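Local coordinates for histidine kinase (PDB 5DFY), which binds phycocyanobilin in the photochromic GAF domain described here and, as a whole protein, probably acts as a phosphorelay sensor kinase that uses ATP, at residues Y74-N77 against P78-G82; H176-A179 against R180-H183; L140-L143 against R144-E147. All coordinates share one frame; numbering follows the deposited sequence.

Interaction 1: Y74-N77 against P78-G82. With CYC (phycocyanobilin), chain B.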
loop_
_atom_site.group_PDB
_atom_site.type_symbol
_atom_site.label_atom_id
_atom_site.label_comp_id
_atom_site.label_asym_id
_atom_site.label_seq_id
_atom_site.Cartn_x
_atom_site.Cartn_y
_atom_site.Cartn_z
ATOM N N TYR A 74 16.979 4.850 -2.311
ATOM C CA TYR A 74 16.922 6.269 -2.680
ATOM C C TYR A 74 15.503 6.732 -2.458
ATOM O O TYR A 74 14.588 6.153 -3.020
ATOM C CB TYR A 74 17.321 6.446 -4.136
ATOM C CG TYR A 74 17.327 7.828 -4.743
ATOM C CD1 TYR A 74 18.442 8.653 -4.628
ATOM C CD2 TYR A 74 16.254 8.282 -5.502
ATOM C CE1 TYR A 74 18.470 9.891 -5.225
ATOM C CE2 TYR A 74 16.274 9.541 -6.099
ATOM C CZ TYR A 74 17.391 10.323 -5.969
ATOM O OH TYR A 74 17.440 11.571 -6.550
ATOM N N ARG A 75 15.338 7.753 -1.628
ATOM C CA ARG A 75 14.010 8.242 -1.240
ATOM C C ARG A 75 13.748 9.585 -1.889
ATOM O O ARG A 75 14.575 10.489 -1.765
ATOM C CB ARG A 75 13.923 8.373 0.272
ATOM C CG ARG A 75 12.559 8.817 0.768
ATOM C CD ARG A 75 12.547 8.986 2.264
ATOM N NE ARG A 75 13.467 10.050 2.626
ATOM C CZ ARG A 75 14.101 10.151 3.788
ATOM N NH1 ARG A 75 13.913 9.252 4.745
ATOM N NH2 ARG A 75 14.932 11.162 3.982
ATOM N N PHE A 76 12.610 9.719 -2.568
ATOM C CA PHE A 76 12.234 10.993 -3.174
ATOM C C PHE A 76 11.823 12.052 -2.156
ATOM O O PHE A 76 11.147 11.786 -1.155
ATOM C CB PHE A 76 11.108 10.780 -4.160
ATOM C CG PHE A 76 11.526 10.101 -5.439
ATOM C CD1 PHE A 76 12.418 10.709 -6.315
ATOM C CD2 PHE A 76 11.038 8.851 -5.771
ATOM C CE1 PHE A 76 12.788 10.080 -7.499
ATOM C CE2 PHE A 76 11.390 8.222 -6.946
ATOM C CZ PHE A 76 12.283 8.831 -7.814
ATOM N N ASN A 77 12.271 13.273 -2.425
ATOM C CA ASN A 77 11.833 14.448 -1.691
ATOM C C ASN A 77 10.569 14.956 -2.343
ATOM O O ASN A 77 10.222 14.531 -3.440
ATOM C CB ASN A 77 12.905 15.521 -1.714
ATOM C CG ASN A 77 14.131 15.140 -0.931
ATOM O OD1 ASN A 77 14.038 14.557 0.147
ATOM N ND2 ASN A 77 15.303 15.474 -1.473
ATOM N N PRO A 78 9.879 15.894 -1.684
ATOM C CA PRO A 78 8.639 16.391 -2.282
ATOM C C PRO A 78 8.826 16.976 -3.691
ATOM O O PRO A 78 7.927 16.815 -4.514
ATOM C CB PRO A 78 8.189 17.455 -1.277
ATOM C CG PRO A 78 8.690 16.924 0.039
ATOM C CD PRO A 78 10.043 16.335 -0.289
ATOM N N ASP A 79 9.964 17.605 -3.968
ATOM C CA ASP A 79 10.194 18.201 -5.282
ATOM C C ASP A 79 10.823 17.221 -6.275
ATOM O O ASP A 79 11.291 17.625 -7.332
ATOM C CB ASP A 79 11.071 19.462 -5.163
ATOM C CG ASP A 79 12.490 19.173 -4.709
ATOM O OD1 ASP A 79 12.849 17.996 -4.536
ATOM O OD2 ASP A 79 13.269 20.144 -4.540
ATOM N N TRP A 80 10.823 15.937 -5.919
ATOM C CA TRP A 80 11.292 14.830 -6.770
ATOM C C TRP A 80 12.802 14.815 -7.021
ATOM O O TRP A 80 13.296 13.990 -7.792
ATOM C CB TRP A 80 10.534 14.807 -8.095
ATOM C CG TRP A 80 9.103 14.508 -7.879
ATOM C CD1 TRP A 80 8.066 15.397 -7.946
ATOM C CD2 TRP A 80 8.524 13.247 -7.511
ATOM N NE1 TRP A 80 6.886 14.773 -7.646
ATOM C CE2 TRP A 80 7.137 13.450 -7.374
ATOM C CE3 TRP A 80 9.045 11.970 -7.273
ATOM C CZ2 TRP A 80 6.265 12.429 -7.027
ATOM C CZ3 TRP A 80 8.179 10.962 -6.932
ATOM C CH2 TRP A 80 6.803 11.189 -6.808
ATOM N N SER A 81 13.536 15.660 -6.308
ATOM C CA SER A 81 14.920 15.355 -5.999
ATOM C C SER A 81 14.876 14.166 -5.061
ATOM O O SER A 81 13.785 13.692 -4.695
ATOM C CB SER A 81 15.642 16.543 -5.347
ATOM O OG SER A 81 15.110 16.878 -4.066
ATOM N N GLY A 82 16.031 13.669 -4.644
ATOM C CA GLY A 82 16.037 12.566 -3.711
ATOM C C GLY A 82 17.310 12.457 -2.914
ATOM O O GLY A 82 18.245 13.239 -3.085
HETATM C CHA CYC B . 17.764 9.008 -16.557
HETATM N NA CYC B . 18.586 8.852 -14.159
HETATM C C1A CYC B . 17.842 8.424 -15.352
HETATM C C2A CYC B . 17.155 7.140 -14.985
HETATM C C3A CYC B . 17.480 6.806 -13.618
HETATM C C4A CYC B . 18.374 7.861 -13.114
HETATM C CMA CYC B . 16.964 5.596 -12.884
HETATM C CAA CYC B . 16.213 6.391 -15.911
HETATM C CBA CYC B . 14.894 7.173 -15.725
HETATM C CGA CYC B . 13.716 6.744 -16.599
HETATM O O1A CYC B . 13.926 6.006 -17.587
HETATM O O2A CYC B . 12.525 7.146 -16.358
HETATM C CHB CYC B . 18.965 8.064 -11.762
HETATM N NB CYC B . 19.548 5.677 -11.254
HETATM C C1B CYC B . 19.240 7.093 -10.908
HETATM C C2B CYC B . 19.327 7.242 -9.450
HETATM C C3B CYC B . 19.676 6.005 -8.893
HETATM C C4B CYC B . 19.850 5.005 -9.969
HETATM C CMB CYC B . 19.071 8.548 -8.730
HETATM C CAB CYC B . 19.872 5.700 -7.412
HETATM C CBB CYC B . 18.777 4.763 -6.923
HETATM O OB CYC B . 20.152 3.837 -9.894
HETATM N NC CYC B . 21.388 12.556 -14.451
HETATM C C1C CYC B . 22.347 12.975 -13.790
HETATM C C2C CYC B . 22.874 14.476 -14.442
HETATM C C3C CYC B . 21.845 14.931 -15.106
HETATM C C4C CYC B . 21.078 13.585 -15.570
HETATM C CMC CYC B . 23.449 15.397 -13.306
HETATM C CAC CYC B . 22.129 15.891 -16.390
HETATM C CBC CYC B . 22.567 17.247 -15.888
HETATM O OC CYC B . 22.861 12.441 -12.828
HETATM C CHD CYC B . 20.259 13.472 -16.626
HETATM N ND CYC B . 19.145 11.204 -16.118
HETATM C C1D CYC B . 19.487 12.234 -16.951
HETATM C C2D CYC B . 19.010 11.982 -18.205
HETATM C C3D CYC B . 18.354 10.795 -18.162
HETATM C C4D CYC B . 18.439 10.315 -16.859
HETATM C CMD CYC B . 19.199 12.924 -19.386
HETATM C CAD CYC B . 17.658 10.117 -19.314
HETATM C CBD CYC B . 18.535 9.034 -19.910
HETATM C CGD CYC B . 19.758 9.661 -20.555
HETATM O O1D CYC B . 20.904 9.525 -20.045
HETATM O O2D CYC B . 19.649 10.338 -21.614
HETATM O O HOH W 1 15.618 12.702 -8.343
#
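F76 and G82 face each other as an antiparallel, non-hydrogen-bonded pair, their CA atoms 4.2 Å apart, where strand 70-76 hands over to strand 82-89. N77 N closes the hairpin by donating to S81 O at 2.8 Å. Inside that link N77 to W80 form a type I beta turn, with W80 N bonded to N77 O; P78 suits its second position because the proline ring holds phi near -57°. Among the side chains, the N77 amide sends ND2 to S81 OG (3.0 Å), with the hydroxyl oxygen in the amide plane and the N-H nearly straight at 172°. S81 OG in turn donates to the syn lone pair of D79 OD1 at 2.6 Å, while S81 N meets the same oxygen from above the carboxylate plane, completing an Asx turn. W80 brings an edge to the face of F76 in a T-shaped pair: W80 CE3 stands 3.6 Å from F76 CG, with the ring planes at 63°, and both side chains rest on L162 of strand 161-170. On the pigment side, the phycocyanobilin methyl CMB covers one face of Y74, whose OH shares a water with W80 O; a CB on G82 would run into this phenol. Giving its proton to D79 while accepting from N77 fixes the rotation of the S81 hydroxyl, and this directed chain holds the polar side of the turn while the aromatic pair holds the other.

Interaction 2: H176-A179 against R180-H183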
loop_
_atom_site.group_PDB
_atom_site.type_symbol
_atom_site.label_atom_id
_atom_site.label_comp_id
_atom_site.label_asym_id
_atom_site.label_seq_id
_atom_site.Cartn_x
_atom_site.Cartn_y
_atom_site.Cartn_z
ATOM N N HIS A 176 24.586 -9.022 -17.771
ATOM C CA HIS A 176 23.308 -9.207 -18.446
ATOM C C HIS A 176 22.265 -9.607 -17.421
ATOM O O HIS A 176 22.294 -10.727 -16.924
ATOM C CB HIS A 176 23.388 -10.264 -19.532
ATOM C CG HIS A 176 22.077 -10.494 -20.222
ATOM N ND1 HIS A 176 21.574 -11.752 -20.481
ATOM C CD2 HIS A 176 21.153 -9.618 -20.682
ATOM C CE1 HIS A 176 20.405 -11.639 -21.089
ATOM N NE2 HIS A 176 20.125 -10.356 -21.219
ATOM N N TRP A 177 21.361 -8.679 -17.105
ATOM C CA TRP A 177 20.325 -8.931 -16.123
ATOM C C TRP A 177 19.251 -9.847 -16.696
ATOM O O TRP A 177 18.734 -9.580 -17.774
ATOM C CB TRP A 177 19.695 -7.624 -15.672
ATOM C CG TRP A 177 20.675 -6.625 -15.091
ATOM C CD1 TRP A 177 21.206 -5.537 -15.723
ATOM C CD2 TRP A 177 21.215 -6.621 -13.767
ATOM N NE1 TRP A 177 22.032 -4.849 -14.869
ATOM C CE2 TRP A 177 22.053 -5.499 -13.662
ATOM C CE3 TRP A 177 21.069 -7.460 -12.654
ATOM C CZ2 TRP A 177 22.747 -5.196 -12.498
ATOM C CZ3 TRP A 177 21.759 -7.155 -11.508
ATOM C CH2 TRP A 177 22.574 -6.029 -11.431
ATOM N N GLN A 178 18.938 -10.923 -15.978
ATOM C CA GLN A 178 17.957 -11.898 -16.433
ATOM C C GLN A 178 16.559 -11.405 -16.091
ATOM O O GLN A 178 16.365 -10.730 -15.094
ATOM C CB GLN A 178 18.193 -13.261 -15.794
ATOM C CG GLN A 178 19.570 -13.888 -16.056
ATOM C CD GLN A 178 19.932 -13.983 -17.545
ATOM O OE1 GLN A 178 21.048 -13.640 -17.947
ATOM N NE2 GLN A 178 18.993 -14.458 -18.361
ATOM N N ALA A 179 15.590 -11.755 -16.931
ATOM C CA ALA A 179 14.207 -11.349 -16.714
ATOM C C ALA A 179 13.735 -11.732 -15.316
ATOM O O ALA A 179 12.975 -10.998 -14.683
ATOM C CB ALA A 179 13.301 -11.968 -17.769
ATOM N N ARG A 180 14.191 -12.885 -14.837
ATOM C CA ARG A 180 13.819 -13.367 -13.512
ATOM C C ARG A 180 14.326 -12.426 -12.424
ATOM O O ARG A 180 13.596 -12.088 -11.492
ATOM C CB ARG A 180 14.362 -14.779 -13.283
ATOM C CG ARG A 180 14.349 -15.220 -11.829
ATOM C CD ARG A 180 15.085 -16.537 -11.645
ATOM N NE ARG A 180 16.485 -16.441 -12.049
ATOM C CZ ARG A 180 17.487 -16.179 -11.216
ATOM N NH1 ARG A 180 17.247 -15.986 -9.927
ATOM N NH2 ARG A 180 18.731 -16.111 -11.673
ATOM N N GLU A 181 15.582 -12.009 -12.548
ATOM C CA GLU A 181 16.192 -11.100 -11.572
ATOM C C GLU A 181 15.419 -9.787 -11.495
ATOM O O GLU A 181 15.217 -9.224 -10.406
ATOM C CB GLU A 181 17.666 -10.844 -11.934
ATOM C CG GLU A 181 18.538 -12.075 -11.722
ATOM C CD GLU A 181 19.923 -11.958 -12.333
ATOM O OE1 GLU A 181 20.067 -11.321 -13.395
ATOM O OE2 GLU A 181 20.861 -12.515 -11.730
ATOM N N ILE A 182 15.011 -9.273 -12.653
ATOM C CA ILE A 182 14.193 -8.066 -12.716
ATOM C C ILE A 182 12.893 -8.308 -11.965
ATOM O O ILE A 182 12.453 -7.473 -11.160
ATOM C CB ILE A 182 13.912 -7.648 -14.175
ATOM C CG1 ILE A 182 15.223 -7.339 -14.899
ATOM C CG2 ILE A 182 13.005 -6.444 -14.198
ATOM C CD1 ILE A 182 15.027 -7.102 -16.408
ATOM N N HIS A 183 12.271 -9.453 -12.225
ATOM C CA HIS A 183 10.987 -9.752 -11.584
ATOM C C HIS A 183 11.137 -9.880 -10.075
ATOM O O HIS A 183 10.266 -9.456 -9.314
ATOM C CB HIS A 183 10.398 -11.039 -12.142
ATOM C CG HIS A 183 10.243 -11.012 -13.624
ATOM N ND1 HIS A 183 10.276 -12.154 -14.404
ATOM C CD2 HIS A 183 10.083 -9.979 -14.471
ATOM C CE1 HIS A 183 10.130 -11.812 -15.670
ATOM N NE2 HIS A 183 10.018 -10.498 -15.740
HETATM O O HOH W 2 22.581 -11.366 -14.181
#
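Q178 and E181 meet at the start of helix 179-203, where the glutamate side chain folds back to take the backbone N-H of the N-cap residue. Q178 N donates to E181 OE1 at 2.8 Å and almost straight (174°), on the anti side and somewhat out of the carboxylate plane; this is the backbone-to-carboxylate half of a capping box. In E181, CG anti to its own carbonyl carbon (chi1 -70°) and the chain extended beyond it carry the carboxylate back to that N-H. The same OE1 accepts from a water at 2.6 Å that also donates to H176 O, and OE2 forms a salt bridge with R175. W177 crosses E181 at about a right angle, CE3 lying 4.1 Å from OE1; its indole NE1 is bonded to V127 O, and the ring packs on A126, A150 and L152. I182 shares the A126 and L152 surface, and its CG1 lies 3.6 Å from Q178 O, the carbonyl that receives I182 N. The next residue, H183, has CG anti to the carbonyl carbon (chi1 -56°), which brings its imidazole over A179 O, one turn back; that oxygen sits 2.9 Å from H183 CG while accepting from H183 N at 3.0 Å. A glutamate suits this third helical position: its negative charge, buried beside the amino end of the helix and paired with R175, is probably stabilised in the ionised form.

Interaction 3: L140-L143 against R144-E147. With CYC (phycocyanobilin), chain B.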
loop_
_atom_site.group_PDB
_atom_site.type_symbol
_atom_site.label_atom_id
_atom_site.label_comp_id
_atom_site.label_asym_id
_atom_site.label_seq_id
_atom_site.Cartn_x
_atom_site.Cartn_y
_atom_site.Cartn_z
ATOM N N LEU A 140 25.977 9.643 -17.446
ATOM C CA LEU A 140 27.106 8.713 -17.471
ATOM C C LEU A 140 28.196 9.135 -16.497
ATOM O O LEU A 140 28.833 8.289 -15.868
ATOM C CB LEU A 140 27.681 8.607 -18.893
ATOM C CG LEU A 140 28.849 7.638 -19.069
ATOM C CD1 LEU A 140 28.512 6.267 -18.505
ATOM C CD2 LEU A 140 29.255 7.515 -20.539
ATOM N N ASP A 141 28.420 10.439 -16.358
ATOM C CA ASP A 141 29.452 10.920 -15.450
ATOM C C ASP A 141 29.116 10.520 -14.029
ATOM O O ASP A 141 30.002 10.144 -13.263
ATOM C CB ASP A 141 29.621 12.439 -15.534
ATOM C CG ASP A 141 30.223 12.898 -16.864
ATOM O OD1 ASP A 141 30.839 12.069 -17.577
ATOM O OD2 ASP A 141 30.078 14.099 -17.189
ATOM N N ASN A 142 27.839 10.597 -13.662
ATOM C CA ASN A 142 27.462 10.225 -12.314
ATOM C C ASN A 142 27.518 8.719 -12.126
ATOM O O ASN A 142 27.887 8.254 -11.060
ATOM C CB ASN A 142 26.073 10.760 -11.965
ATOM C CG ASN A 142 26.138 12.070 -11.202
ATOM O OD1 ASN A 142 27.150 12.387 -10.575
ATOM N ND2 ASN A 142 25.058 12.834 -11.246
ATOM N N LEU A 143 27.166 7.957 -13.157
ATOM C CA LEU A 143 27.276 6.504 -13.077
ATOM C C LEU A 143 28.731 6.112 -12.826
ATOM O O LEU A 143 29.016 5.312 -11.934
ATOM C CB LEU A 143 26.732 5.845 -14.337
ATOM C CG LEU A 143 25.204 5.992 -14.501
ATOM C CD1 LEU A 143 24.774 5.785 -15.936
ATOM C CD2 LEU A 143 24.485 4.990 -13.594
ATOM N N ARG A 144 29.651 6.680 -13.599
ATOM C CA ARG A 144 31.076 6.414 -13.391
ATOM C C ARG A 144 31.552 6.839 -12.008
ATOM O O ARG A 144 32.310 6.123 -11.348
ATOM C CB ARG A 144 31.895 7.131 -14.466
ATOM C CG ARG A 144 31.681 6.584 -15.834
ATOM C CD ARG A 144 32.300 7.527 -16.847
ATOM N NE ARG A 144 32.412 6.898 -18.146
ATOM C CZ ARG A 144 32.853 7.523 -19.229
ATOM N NH1 ARG A 144 33.200 8.797 -19.160
ATOM N NH2 ARG A 144 32.930 6.874 -20.379
ATOM N N ARG A 145 31.097 8.004 -11.558
ATOM C CA ARG A 145 31.479 8.536 -10.257
ATOM C C ARG A 145 31.101 7.571 -9.136
ATOM O O ARG A 145 31.836 7.397 -8.158
ATOM C CB ARG A 145 30.810 9.907 -10.060
ATOM C CG ARG A 145 30.917 10.532 -8.706
ATOM C CD ARG A 145 30.065 11.824 -8.695
ATOM N NE ARG A 145 29.789 12.289 -7.342
ATOM C CZ ARG A 145 28.680 12.921 -6.961
ATOM N NH1 ARG A 145 27.701 13.172 -7.824
ATOM N NH2 ARG A 145 28.544 13.290 -5.695
ATOM N N PHE A 146 29.945 6.928 -9.287
ATOM C CA PHE A 146 29.467 5.987 -8.291
ATOM C C PHE A 146 29.877 4.542 -8.593
ATOM O O PHE A 146 29.408 3.601 -7.954
ATOM C CB PHE A 146 27.950 6.128 -8.170
ATOM C CG PHE A 146 27.528 7.484 -7.643
ATOM C CD1 PHE A 146 28.206 8.078 -6.587
ATOM C CD2 PHE A 146 26.484 8.165 -8.212
ATOM C CE1 PHE A 146 27.830 9.321 -6.121
ATOM C CE2 PHE A 146 26.115 9.407 -7.747
ATOM C CZ PHE A 146 26.772 9.974 -6.707
ATOM N N GLU A 147 30.812 4.370 -9.516
ATOM C CA GLU A 147 31.381 3.069 -9.868
ATOM C C GLU A 147 30.285 2.077 -10.298
ATOM O O GLU A 147 30.306 0.908 -9.939
ATOM C CB GLU A 147 32.223 2.494 -8.713
ATOM C CG GLU A 147 33.226 1.464 -9.214
ATOM C CD GLU A 147 34.238 1.011 -8.175
ATOM O OE1 GLU A 147 34.052 1.240 -6.957
ATOM O OE2 GLU A 147 35.250 0.406 -8.580
HETATM C CHA CYC B . 17.764 9.008 -16.557
HETATM N NA CYC B . 18.586 8.852 -14.159
HETATM C C1A CYC B . 17.842 8.424 -15.352
HETATM C C2A CYC B . 17.155 7.140 -14.985
HETATM C C3A CYC B . 17.480 6.806 -13.618
HETATM C C4A CYC B . 18.374 7.861 -13.114
HETATM C CMA CYC B . 16.964 5.596 -12.884
HETATM C CAA CYC B . 16.213 6.391 -15.911
HETATM C CBA CYC B . 14.894 7.173 -15.725
HETATM C CGA CYC B . 13.716 6.744 -16.599
HETATM O O1A CYC B . 13.926 6.006 -17.587
HETATM O O2A CYC B . 12.525 7.146 -16.358
HETATM C CHB CYC B . 18.965 8.064 -11.762
HETATM N NB CYC B . 19.548 5.677 -11.254
HETATM C C1B CYC B . 19.240 7.093 -10.908
HETATM C C2B CYC B . 19.327 7.242 -9.450
HETATM C C3B CYC B . 19.676 6.005 -8.893
HETATM C C4B CYC B . 19.850 5.005 -9.969
HETATM C CMB CYC B . 19.071 8.548 -8.730
HETATM C CAB CYC B . 19.872 5.700 -7.412
HETATM C CBB CYC B . 18.777 4.763 -6.923
HETATM O OB CYC B . 20.152 3.837 -9.894
HETATM N NC CYC B . 21.388 12.556 -14.451
HETATM C C1C CYC B . 22.347 12.975 -13.790
HETATM C C2C CYC B . 22.874 14.476 -14.442
HETATM C C3C CYC B . 21.845 14.931 -15.106
HETATM C C4C CYC B . 21.078 13.585 -15.570
HETATM C CMC CYC B . 23.449 15.397 -13.306
HETATM C CAC CYC B . 22.129 15.891 -16.390
HETATM C CBC CYC B . 22.567 17.247 -15.888
HETATM O OC CYC B . 22.861 12.441 -12.828
HETATM C CHD CYC B . 20.259 13.472 -16.626
HETATM N ND CYC B . 19.145 11.204 -16.118
HETATM C C1D CYC B . 19.487 12.234 -16.951
HETATM C C2D CYC B . 19.010 11.982 -18.205
HETATM C C3D CYC B . 18.354 10.795 -18.162
HETATM C C4D CYC B . 18.439 10.315 -16.859
HETATM C CMD CYC B . 19.199 12.924 -19.386
HETATM C CAD CYC B . 17.658 10.117 -19.314
HETATM C CBD CYC B . 18.535 9.034 -19.910
HETATM C CGD CYC B . 19.758 9.661 -20.555
HETATM O O1D CYC B . 20.904 9.525 -20.045
HETATM O O2D CYC B . 19.649 10.338 -21.614
HETATM O O HOH W 3 33.115 10.850 -17.053
#
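A Schellman motif ends helix 137-145, the helix whose C138 carries the bilin, and its last turn joins N142 to R145 beside the pigment. L143 O takes the N-H of the residue following E147, E147 N bonds to R144 O, and E147 itself has the positive phi that lets the chain leave the helix. N142 uses both ends of its amide: ND2 donates to phycocyanobilin OC at 2.7 Å (165°), while OD1 accepts from R145 NH1 at 2.9 Å. That donor stands above the N142 carbonyl plane, although OD1 lies in the plane of the guanidinium. A chi1 of -97°, away from the staggered positions, turns the amide to serve both partners. R145 runs alongside, its CG anti to the backbone N (chi1 171°), and NH1 also reaches L105 O. F146 CZ lies 3.5 Å over the centre of the R145 guanidinium, and the ring meets W106, another bilin-binding residue. A leucine in place of N142 would probably leave pigment OC without this amide donor and the R145 guanidinium freer to turn. On the outer side of the helix the flat group of R144 suits a place between apolar and charged neighbours: L140 CD2 lies over one face, 3.7 Å from NH2, which forms a salt bridge with E131. D141 and R144 are joined through a water that donates to D141 OD1 at 2.6 Å and, in the guanidinium plane, accepts from R144 NH1 at 2.9 Å.

All three contacts are local turns of one GAF domain, but they finish different elements. Interaction 1 is a surface hairpin joining strands 70-76 and 82-89; interactions 2 and 3, both partly buried, sit at opposite kinds of helix end, the start of 179-203 and the finish of 137-145. Interactions 1 and 3 both touch phycocyanobilin without touching each other, their nearest atoms about 8 Å apart: one offers an aromatic face, the other an amide donor. Interaction 2 lies across the chain's centre from interaction 1 and holds no pigment contact. The chemistry differs with place: a carboxylate takes an N-cap N-H in interaction 2, while in interaction 3 the arginines bind side chains, a loop carbonyl and water.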